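Local coordinates for DNA repair protein RAD7 (Saccharomyces cerevisiae, PDB 5ZB2), which promotes excision repair of DNA damage in nontranscribed regions as part of the yeast global genome repair complex with Rad16 and Abf1, and interacts with Elc1, at residues 240-245 / 270-275; 297-302 / 325-330. One frame throughout, in Å; residues are numbered along the deposited sequence.

Contact 1 (240-245 / 270-275); sequences KLVLNG and VLSLEE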
ATOM      1  N   LYS A 240     -30.775  20.218 -12.128  1.00 39.34           N
ATOM      2  CA  LYS A 240     -30.202  19.332 -13.138  1.00 37.51           C
ATOM      3  C   LYS A 240     -31.084  18.102 -13.265  1.00 35.32           C
ATOM      4  O   LYS A 240     -31.224  17.338 -12.304  1.00 35.63           O
ATOM      5  CB  LYS A 240     -28.770  18.931 -12.762  1.00 40.73           C
ATOM      6  CG  LYS A 240     -28.112  17.940 -13.716  1.00 42.48           C
ATOM      7  CD  LYS A 240     -26.685  17.629 -13.281  1.00 45.86           C
ATOM      8  CE  LYS A 240     -25.933  16.816 -14.318  1.00 47.13           C
ATOM      9  NZ  LYS A 240     -24.511  16.608 -13.928  1.00 55.24           N
ATOM     10  N   LEU A 241     -31.671  17.907 -14.445  1.00 33.07           N
ATOM     11  CA  LEU A 241     -32.474  16.724 -14.733  1.00 33.17           C
ATOM     12  C   LEU A 241     -31.929  16.042 -15.979  1.00 33.26           C
ATOM     13  O   LEU A 241     -31.921  16.636 -17.063  1.00 34.20           O
ATOM     14  CB  LEU A 241     -33.947  17.092 -14.924  1.00 33.52           C
ATOM     15  CG  LEU A 241     -34.882  15.918 -15.228  1.00 31.64           C
ATOM     16  CD1 LEU A 241     -34.909  14.939 -14.067  1.00 32.86           C
ATOM     17  CD2 LEU A 241     -36.284  16.415 -15.552  1.00 34.16           C
ATOM     18  N   VAL A 242     -31.494  14.793 -15.828  1.00 33.71           N
ATOM     19  CA  VAL A 242     -30.918  14.013 -16.919  1.00 33.62           C
ATOM     20  C   VAL A 242     -31.605  12.654 -16.940  1.00 32.43           C
ATOM     21  O   VAL A 242     -31.467  11.870 -15.994  1.00 32.39           O
ATOM     22  CB  VAL A 242     -29.394  13.853 -16.770  1.00 34.88           C
ATOM     23  CG1 VAL A 242     -28.832  12.882 -17.819  1.00 34.62           C
ATOM     24  CG2 VAL A 242     -28.700  15.208 -16.896  1.00 34.13           C
ATOM     25  N   LEU A 243     -32.347  12.379 -18.013  1.00 32.80           N
ATOM     26  CA  LEU A 243     -33.024  11.096 -18.214  1.00 33.47           C
ATOM     27  C   LEU A 243     -32.718  10.647 -19.641  1.00 34.58           C
ATOM     28  O   LEU A 243     -33.429  11.019 -20.579  1.00 35.27           O
ATOM     29  CB  LEU A 243     -34.524  11.213 -17.975  1.00 31.82           C
ATOM     30  CG  LEU A 243     -34.976  11.694 -16.594  1.00 34.81           C
ATOM     31  CD1 LEU A 243     -36.470  12.010 -16.602  1.00 31.89           C
ATOM     32  CD2 LEU A 243     -34.648  10.653 -15.531  1.00 36.04           C
ATOM     33  N   ASN A 244     -31.668   9.845 -19.802  1.00 33.12           N
ATOM     34  CA  ASN A 244     -31.230   9.379 -21.110  1.00 35.54           C
ATOM     35  C   ASN A 244     -31.497   7.886 -21.253  1.00 35.46           C
ATOM     36  O   ASN A 244     -31.244   7.107 -20.330  1.00 32.82           O
ATOM     37  CB  ASN A 244     -29.741   9.662 -21.325  1.00 35.18           C
ATOM     38  CG  ASN A 244     -29.391  11.132 -21.153  1.00 37.16           C
ATOM     39  OD1 ASN A 244     -30.235  12.013 -21.328  1.00 37.12           O
ATOM     40  ND2 ASN A 244     -28.137  11.402 -20.808  1.00 37.52           N
ATOM     41  N   GLY A 245     -32.008   7.493 -22.418  1.00 35.12           N
ATOM     42  CA  GLY A 245     -32.286   6.097 -22.676  1.00 38.01           C
ATOM     43  C   GLY A 245     -33.494   5.535 -21.963  1.00 38.38           C
ATOM     44  O   GLY A 245     -33.713   4.321 -22.016  1.00 40.76           O
ATOM     45  N   VAL A 270     -29.430  22.472 -16.280  1.00 41.02           N
ATOM     46  CA  VAL A 270     -29.067  21.373 -17.167  1.00 40.56           C
ATOM     47  C   VAL A 270     -30.295  20.497 -17.366  1.00 37.30           C
ATOM     48  O   VAL A 270     -30.938  20.091 -16.393  1.00 36.16           O
ATOM     49  CB  VAL A 270     -27.902  20.542 -16.596  1.00 41.09           C
ATOM     50  CG1 VAL A 270     -27.586  19.355 -17.508  1.00 40.96           C
ATOM     51  CG2 VAL A 270     -26.672  21.416 -16.396  1.00 44.02           C
ATOM     52  N   LEU A 271     -30.610  20.189 -18.622  1.00 37.99           N
ATOM     53  CA  LEU A 271     -31.766  19.365 -18.954  1.00 37.14           C
ATOM     54  C   LEU A 271     -31.398  18.452 -20.110  1.00 36.30           C
ATOM     55  O   LEU A 271     -30.972  18.931 -21.166  1.00 38.37           O
ATOM     56  CB  LEU A 271     -32.980  20.226 -19.323  1.00 35.77           C
ATOM     57  CG  LEU A 271     -34.213  19.423 -19.749  1.00 35.53           C
ATOM     58  CD1 LEU A 271     -34.776  18.646 -18.563  1.00 35.12           C
ATOM     59  CD2 LEU A 271     -35.275  20.322 -20.365  1.00 38.11           C
ATOM     60  N   SER A 272     -31.581  17.147 -19.924  1.00 35.94           N
ATOM     61  CA  SER A 272     -31.276  16.176 -20.967  1.00 35.74           C
ATOM     62  C   SER A 272     -32.321  15.071 -20.973  1.00 32.67           C
ATOM     63  O   SER A 272     -32.577  14.451 -19.936  1.00 31.03           O
ATOM     64  CB  SER A 272     -29.878  15.575 -20.767  1.00 34.73           C
ATOM     65  OG  SER A 272     -29.635  14.530 -21.698  1.00 37.07           O
ATOM     66  N   LEU A 273     -32.892  14.803 -22.149  1.00 34.45           N
ATOM     67  CA  LEU A 273     -33.938  13.796 -22.306  1.00 36.75           C
ATOM     68  C   LEU A 273     -33.650  12.945 -23.545  1.00 38.29           C
ATOM     69  O   LEU A 273     -34.479  12.782 -24.432  1.00 48.10           O
ATOM     70  CB  LEU A 273     -35.313  14.451 -22.412  1.00 37.13           C
ATOM     71  CG  LEU A 273     -35.742  15.388 -21.283  1.00 37.84           C
ATOM     72  CD1 LEU A 273     -37.070  16.044 -21.629  1.00 40.53           C
ATOM     73  CD2 LEU A 273     -35.846  14.631 -19.972  1.00 36.59           C
ATOM     74  N   GLU A 274     -32.460  12.363 -23.606  1.00 36.51           N
ATOM     75  CA  GLU A 274     -32.002  11.717 -24.827  1.00 39.49           C
ATOM     76  C   GLU A 274     -32.696  10.375 -25.049  1.00 39.73           C
ATOM     77  O   GLU A 274     -32.994   9.646 -24.100  1.00 36.11           O
ATOM     78  CB  GLU A 274     -30.487  11.537 -24.774  1.00 38.12           C
ATOM     79  CG  GLU A 274     -29.734  12.850 -24.590  1.00 40.04           C
ATOM     80  CD  GLU A 274     -28.225  12.678 -24.652  1.00 42.87           C
ATOM     81  OE1 GLU A 274     -27.757  11.524 -24.761  1.00 44.41           O
ATOM     82  OE2 GLU A 274     -27.509  13.697 -24.595  1.00 42.17           O
ATOM     83  N   GLU A 275     -32.969  10.068 -26.322  1.00 40.15           N
ATOM     84  CA  GLU A 275     -33.499   8.782 -26.778  1.00 43.04           C
ATOM     85  C   GLU A 275     -34.947   8.533 -26.358  1.00 45.48           C
ATOM     86  O   GLU A 275     -35.385   7.380 -26.309  1.00 48.79           O
ATOM     87  CB  GLU A 275     -32.620   7.615 -26.303  1.00 41.90           C
ATOM     88  CG  GLU A 275     -31.291   7.507 -27.045  1.00 52.51           C
ATOM     89  CD  GLU A 275     -30.477   6.298 -26.624  1.00 49.71           C
ATOM     90  OE1 GLU A 275     -31.032   5.397 -25.957  1.00 50.42           O
ATOM     91  OE2 GLU A 275     -29.279   6.249 -26.960  1.00 53.50           O
TER
HETATM   92  O   HOH W   1     -34.882   9.204 -21.896  1.00 35.08           O
HETATM   93  O   HOH W   2     -26.367  14.056 -21.077  1.00 50.11           O
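Asn244 carries the polar half of this contact, reaching from the end of strand 240-244 to Ser272 and Glu274. Its CB rests 4.0 Å from Glu274 CB. With CG anti to its own carbonyl carbon (chi1 -56°), the amide carbon also comes up beside Glu274 CB. At the tip OD1 takes two bonds. Ser272 OG donates to Asn244 OD1 at 2.6 Å, in the plane of the amide and on a lone pair, while the backbone N of Glu274 reaches the same oxygen at 3.2 Å, tilted 31° from that plane. Two donors thus hold the amide against turning over, and ND2 is held in turn by Glu214 and by a water that also makes a weak bond to Ser272 OG. The carboxylate of Glu274 stacks on this amide, the planes 17° apart; its stronger partner is Arg302, with which it forms a salt bridge.

Upstream the backbones run parallel: Leu241 N donates to Val270 O, Ser272 N to Leu241 O, and Leu243 N to Ser272 O at 2.8 Å. Beyond the strands Gly245 N still finds Glu274 O, and a second water donates to both Leu243 O and Glu274 O. One face of the sheet is apolar, Leu241 CD2 lying 4.0 Å from Leu271 CD1, the two side chains side by side. On the face shared with Ser272, Lys240 CG packs at 3.9 Å from Val270 CB before the extended lysine chain leads away from the other strand. The Asn244 bonds are an addition particular to this turn; the parallel strands, joined through helix 251-261 and with leucines on one face, are characteristic of the leucine-rich repeat solenoid.

Contact 2 (297-302 / 325-330); sequences IECSFR and RSLNLN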
ATOM      1  N   ILE A 297     -28.200  26.286 -18.972  1.00 47.71           N
ATOM      2  CA  ILE A 297     -26.858  26.366 -19.530  1.00 48.95           C
ATOM      3  C   ILE A 297     -26.619  25.274 -20.564  1.00 48.77           C
ATOM      4  O   ILE A 297     -25.944  25.502 -21.568  1.00 49.12           O
ATOM      5  CB  ILE A 297     -25.818  26.290 -18.389  1.00 50.15           C
ATOM      6  CG1 ILE A 297     -25.966  27.486 -17.443  1.00 52.94           C
ATOM      7  CG2 ILE A 297     -24.395  26.206 -18.932  1.00 55.76           C
ATOM      8  CD1 ILE A 297     -25.745  28.842 -18.093  1.00 57.89           C
ATOM      9  N   GLU A 298     -27.173  24.088 -20.329  1.00 47.16           N
ATOM     10  CA  GLU A 298     -26.949  22.935 -21.182  1.00 47.90           C
ATOM     11  C   GLU A 298     -28.273  22.231 -21.417  1.00 44.33           C
ATOM     12  O   GLU A 298     -29.052  22.031 -20.479  1.00 43.32           O
ATOM     13  CB  GLU A 298     -25.942  21.975 -20.540  1.00 50.94           C
ATOM     14  CG  GLU A 298     -25.506  20.823 -21.423  1.00 56.08           C
ATOM     15  CD  GLU A 298     -24.549  19.888 -20.707  1.00 62.08           C
ATOM     16  OE1 GLU A 298     -24.820  18.669 -20.668  1.00 60.20           O
ATOM     17  OE2 GLU A 298     -23.534  20.378 -20.168  1.00 64.26           O
ATOM     18  N   CYS A 299     -28.526  21.860 -22.671  1.00 43.04           N
ATOM     19  CA  CYS A 299     -29.760  21.172 -23.026  1.00 42.63           C
ATOM     20  C   CYS A 299     -29.486  20.202 -24.165  1.00 41.00           C
ATOM     21  O   CYS A 299     -28.837  20.572 -25.149  1.00 40.67           O
ATOM     22  CB  CYS A 299     -30.846  22.170 -23.433  1.00 41.02           C
ATOM     23  SG  CYS A 299     -32.426  21.397 -23.818  1.00 42.65           S
ATOM     24  N   SER A 300     -29.986  18.973 -24.036  1.00 36.07           N
ATOM     25  CA  SER A 300     -29.819  17.956 -25.067  1.00 36.93           C
ATOM     26  C   SER A 300     -31.132  17.229 -25.316  1.00 37.32           C
ATOM     27  O   SER A 300     -31.797  16.793 -24.370  1.00 37.09           O
ATOM     28  CB  SER A 300     -28.743  16.938 -24.684  1.00 37.99           C
ATOM     29  OG  SER A 300     -28.681  15.896 -25.648  1.00 35.39           O
ATOM     30  N   PHE A 301     -31.490  17.097 -26.592  1.00 36.75           N
ATOM     31  CA  PHE A 301     -32.619  16.287 -27.031  1.00 37.87           C
ATOM     32  C   PHE A 301     -32.166  15.196 -27.997  1.00 38.19           C
ATOM     33  O   PHE A 301     -32.935  14.759 -28.856  1.00 36.13           O
ATOM     34  CB  PHE A 301     -33.694  17.157 -27.684  1.00 40.35           C
ATOM     35  CG  PHE A 301     -34.249  18.225 -26.784  1.00 39.11           C
ATOM     36  CD1 PHE A 301     -34.899  17.892 -25.610  1.00 40.03           C
ATOM     37  CD2 PHE A 301     -34.136  19.563 -27.125  1.00 41.65           C
ATOM     38  CE1 PHE A 301     -35.416  18.875 -24.781  1.00 41.23           C
ATOM     39  CE2 PHE A 301     -34.654  20.552 -26.303  1.00 44.03           C
ATOM     40  CZ  PHE A 301     -35.292  20.208 -25.131  1.00 40.27           C
ATOM     41  N   ARG A 302     -30.920  14.742 -27.858  1.00 39.15           N
ATOM     42  CA  ARG A 302     -30.360  13.741 -28.758  1.00 40.75           C
ATOM     43  C   ARG A 302     -31.313  12.566 -28.931  1.00 40.39           C
ATOM     44  O   ARG A 302     -31.702  11.916 -27.956  1.00 40.35           O
ATOM     45  CB  ARG A 302     -29.011  13.249 -28.223  1.00 41.31           C
ATOM     46  CG  ARG A 302     -28.320  12.228 -29.127  1.00 45.25           C
ATOM     47  CD  ARG A 302     -27.004  11.733 -28.538  1.00 47.35           C
ATOM     48  NE  ARG A 302     -27.226  10.980 -27.310  1.00 49.63           N
ATOM     49  CZ  ARG A 302     -27.629   9.714 -27.268  1.00 51.74           C
ATOM     50  NH1 ARG A 302     -27.857   9.042 -28.392  1.00 51.43           N
ATOM     51  NH2 ARG A 302     -27.810   9.118 -26.097  1.00 49.11           N
ATOM     52  N   ARG A 325     -25.338  27.589 -23.394  1.00 51.76           N
ATOM     53  CA  ARG A 325     -23.957  27.524 -23.854  1.00 52.87           C
ATOM     54  C   ARG A 325     -23.676  26.325 -24.746  1.00 52.77           C
ATOM     55  O   ARG A 325     -22.777  26.396 -25.589  1.00 52.66           O
ATOM     56  CB  ARG A 325     -22.994  27.484 -22.658  1.00 56.77           C
ATOM     57  CG  ARG A 325     -23.295  28.514 -21.571  1.00 61.94           C
ATOM     58  CD  ARG A 325     -23.356  29.928 -22.120  1.00 76.33           C
ATOM     59  NE  ARG A 325     -23.867  30.882 -21.136  1.00 81.22           N
ATOM     60  CZ  ARG A 325     -23.114  31.669 -20.370  1.00 83.45           C
ATOM     61  NH1 ARG A 325     -21.790  31.639 -20.455  1.00 94.09           N
ATOM     62  NH2 ARG A 325     -23.694  32.496 -19.514  1.00 81.88           N
ATOM     63  N   SER A 326     -24.416  25.227 -24.580  1.00 50.19           N
ATOM     64  CA  SER A 326     -24.330  24.086 -25.480  1.00 48.42           C
ATOM     65  C   SER A 326     -25.726  23.520 -25.689  1.00 46.23           C
ATOM     66  O   SER A 326     -26.524  23.449 -24.749  1.00 46.43           O
ATOM     67  CB  SER A 326     -23.389  22.998 -24.941  1.00 49.05           C
ATOM     68  OG  SER A 326     -23.859  22.460 -23.724  1.00 54.03           O
ATOM     69  N   LEU A 327     -26.013  23.122 -26.926  1.00 44.19           N
ATOM     70  CA  LEU A 327     -27.325  22.618 -27.310  1.00 43.09           C
ATOM     71  C   LEU A 327     -27.135  21.443 -28.253  1.00 41.43           C
ATOM     72  O   LEU A 327     -26.366  21.537 -29.214  1.00 42.82           O
ATOM     73  CB  LEU A 327     -28.159  23.714 -27.982  1.00 44.57           C
ATOM     74  CG  LEU A 327     -29.582  23.344 -28.406  1.00 42.23           C
ATOM     75  CD1 LEU A 327     -30.471  23.116 -27.192  1.00 42.50           C
ATOM     76  CD2 LEU A 327     -30.162  24.427 -29.297  1.00 41.20           C
ATOM     77  N   ASN A 328     -27.838  20.345 -27.987  1.00 38.95           N
ATOM     78  CA  ASN A 328     -27.695  19.109 -28.751  1.00 39.04           C
ATOM     79  C   ASN A 328     -29.038  18.757 -29.378  1.00 36.70           C
ATOM     80  O   ASN A 328     -29.971  18.360 -28.672  1.00 36.76           O
ATOM     81  CB  ASN A 328     -27.195  17.976 -27.855  1.00 37.91           C
ATOM     82  CG  ASN A 328     -26.930  16.692 -28.619  1.00 39.14           C
ATOM     83  OD1 ASN A 328     -27.469  16.471 -29.707  1.00 36.97           O
ATOM     84  ND2 ASN A 328     -26.100  15.830 -28.045  1.00 40.68           N
ATOM     85  N   LEU A 329     -29.126  18.890 -30.703  1.00 33.81           N
ATOM     86  CA  LEU A 329     -30.320  18.545 -31.467  1.00 36.60           C
ATOM     87  C   LEU A 329     -30.107  17.306 -32.330  1.00 36.50           C
ATOM     88  O   LEU A 329     -30.846  17.088 -33.297  1.00 35.95           O
ATOM     89  CB  LEU A 329     -30.740  19.728 -32.341  1.00 37.11           C
ATOM     90  CG  LEU A 329     -30.928  21.066 -31.617  1.00 37.35           C
ATOM     91  CD1 LEU A 329     -31.135  22.176 -32.630  1.00 38.41           C
ATOM     92  CD2 LEU A 329     -32.098  21.015 -30.632  1.00 35.66           C
ATOM     93  N   ASN A 330     -29.123  16.484 -31.982  1.00 39.32           N
ATOM     94  CA  ASN A 330     -28.709  15.372 -32.826  1.00 39.19           C
ATOM     95  C   ASN A 330     -29.873  14.442 -33.135  1.00 38.88           C
ATOM     96  O   ASN A 330     -30.586  13.992 -32.235  1.00 40.71           O
ATOM     97  CB  ASN A 330     -27.589  14.600 -32.129  1.00 41.88           C
ATOM     98  CG  ASN A 330     -27.006  13.500 -32.991  1.00 40.94           C
ATOM     99  OD1 ASN A 330     -27.665  12.505 -33.292  1.00 39.43           O
ATOM    100  ND2 ASN A 330     -25.749  13.666 -33.372  1.00 43.57           N
TER
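The Phe301 ring meets Leu329 at its edge, CD2 of the leucine lying near the ring plane and 4.3 Å from Phe301 CD2. At the same end, Arg302 and Asn330 run side by side, guanidinium and amide planes 64° apart, but touch through carbon, Arg302 CG on Asn330 CB; Arg302 NE forms a salt bridge with Glu274. At the other end Ile297 CD1 approaches the Arg325 guanidinium obliquely, whose NE donates to the backbone O of Ser323, while Ile297 CG2 packs 3.7 Å from Arg325 CG.

Asn328 lies on the face of Ser300, its CB 3.4 Å from Ser300 OG, a hydroxyl hydrogen-bonded to Glu274 that merely packs here. Asn328 OD1 accepts the backbone N of Asn330 at 2.8 Å, forming an Asx turn, and also lies near Arg302 CB. An alanine here would probably leave Asn330 N without that acceptor and free the turn to shift, besides opening a gap beside Arg302 CB. Between the strands, Arg325 N donates to Ile297 O, Cys299 N to Ser326 O, Asn328 N to Cys299 O, and Phe301 N to Asn328 O at 2.9 Å.

On the other face, Cys299 CB packs against Leu327 CD1. Helix 309-320 covers this side, its Leu315 touching both Cys299 and Phe301 and its Ile312 both Phe301 and Leu329. Beyond strand 326-328, Leu351 and Asp352 of strand 350-352 meet Leu327 and Asn328.

Overall arrangement
Contacts 1 and 2 are successive strand pairs in the C-terminal, leucine-rich-repeat portion of Rad7, their centres about 10 Å apart. Strands 270-272 and 298-300 are neighbours, so the second strand of contact 1 lies directly beside the first of contact 2. Glu274 bridges them: its OE1 forms a salt bridge with Arg302 NE at 2.7 Å, and its OE2 lies 2.7 Å from Ser300 OG, probably a hydrogen bond. More residues are buried in contact 1. Its centre lies about 11 Å from the chain centre, that of contact 2 about 15 Å. A glycerol, probably from the crystallisation liquor, lies about 4 Å from the side chain of Lys240, and one likewise from that of Arg302.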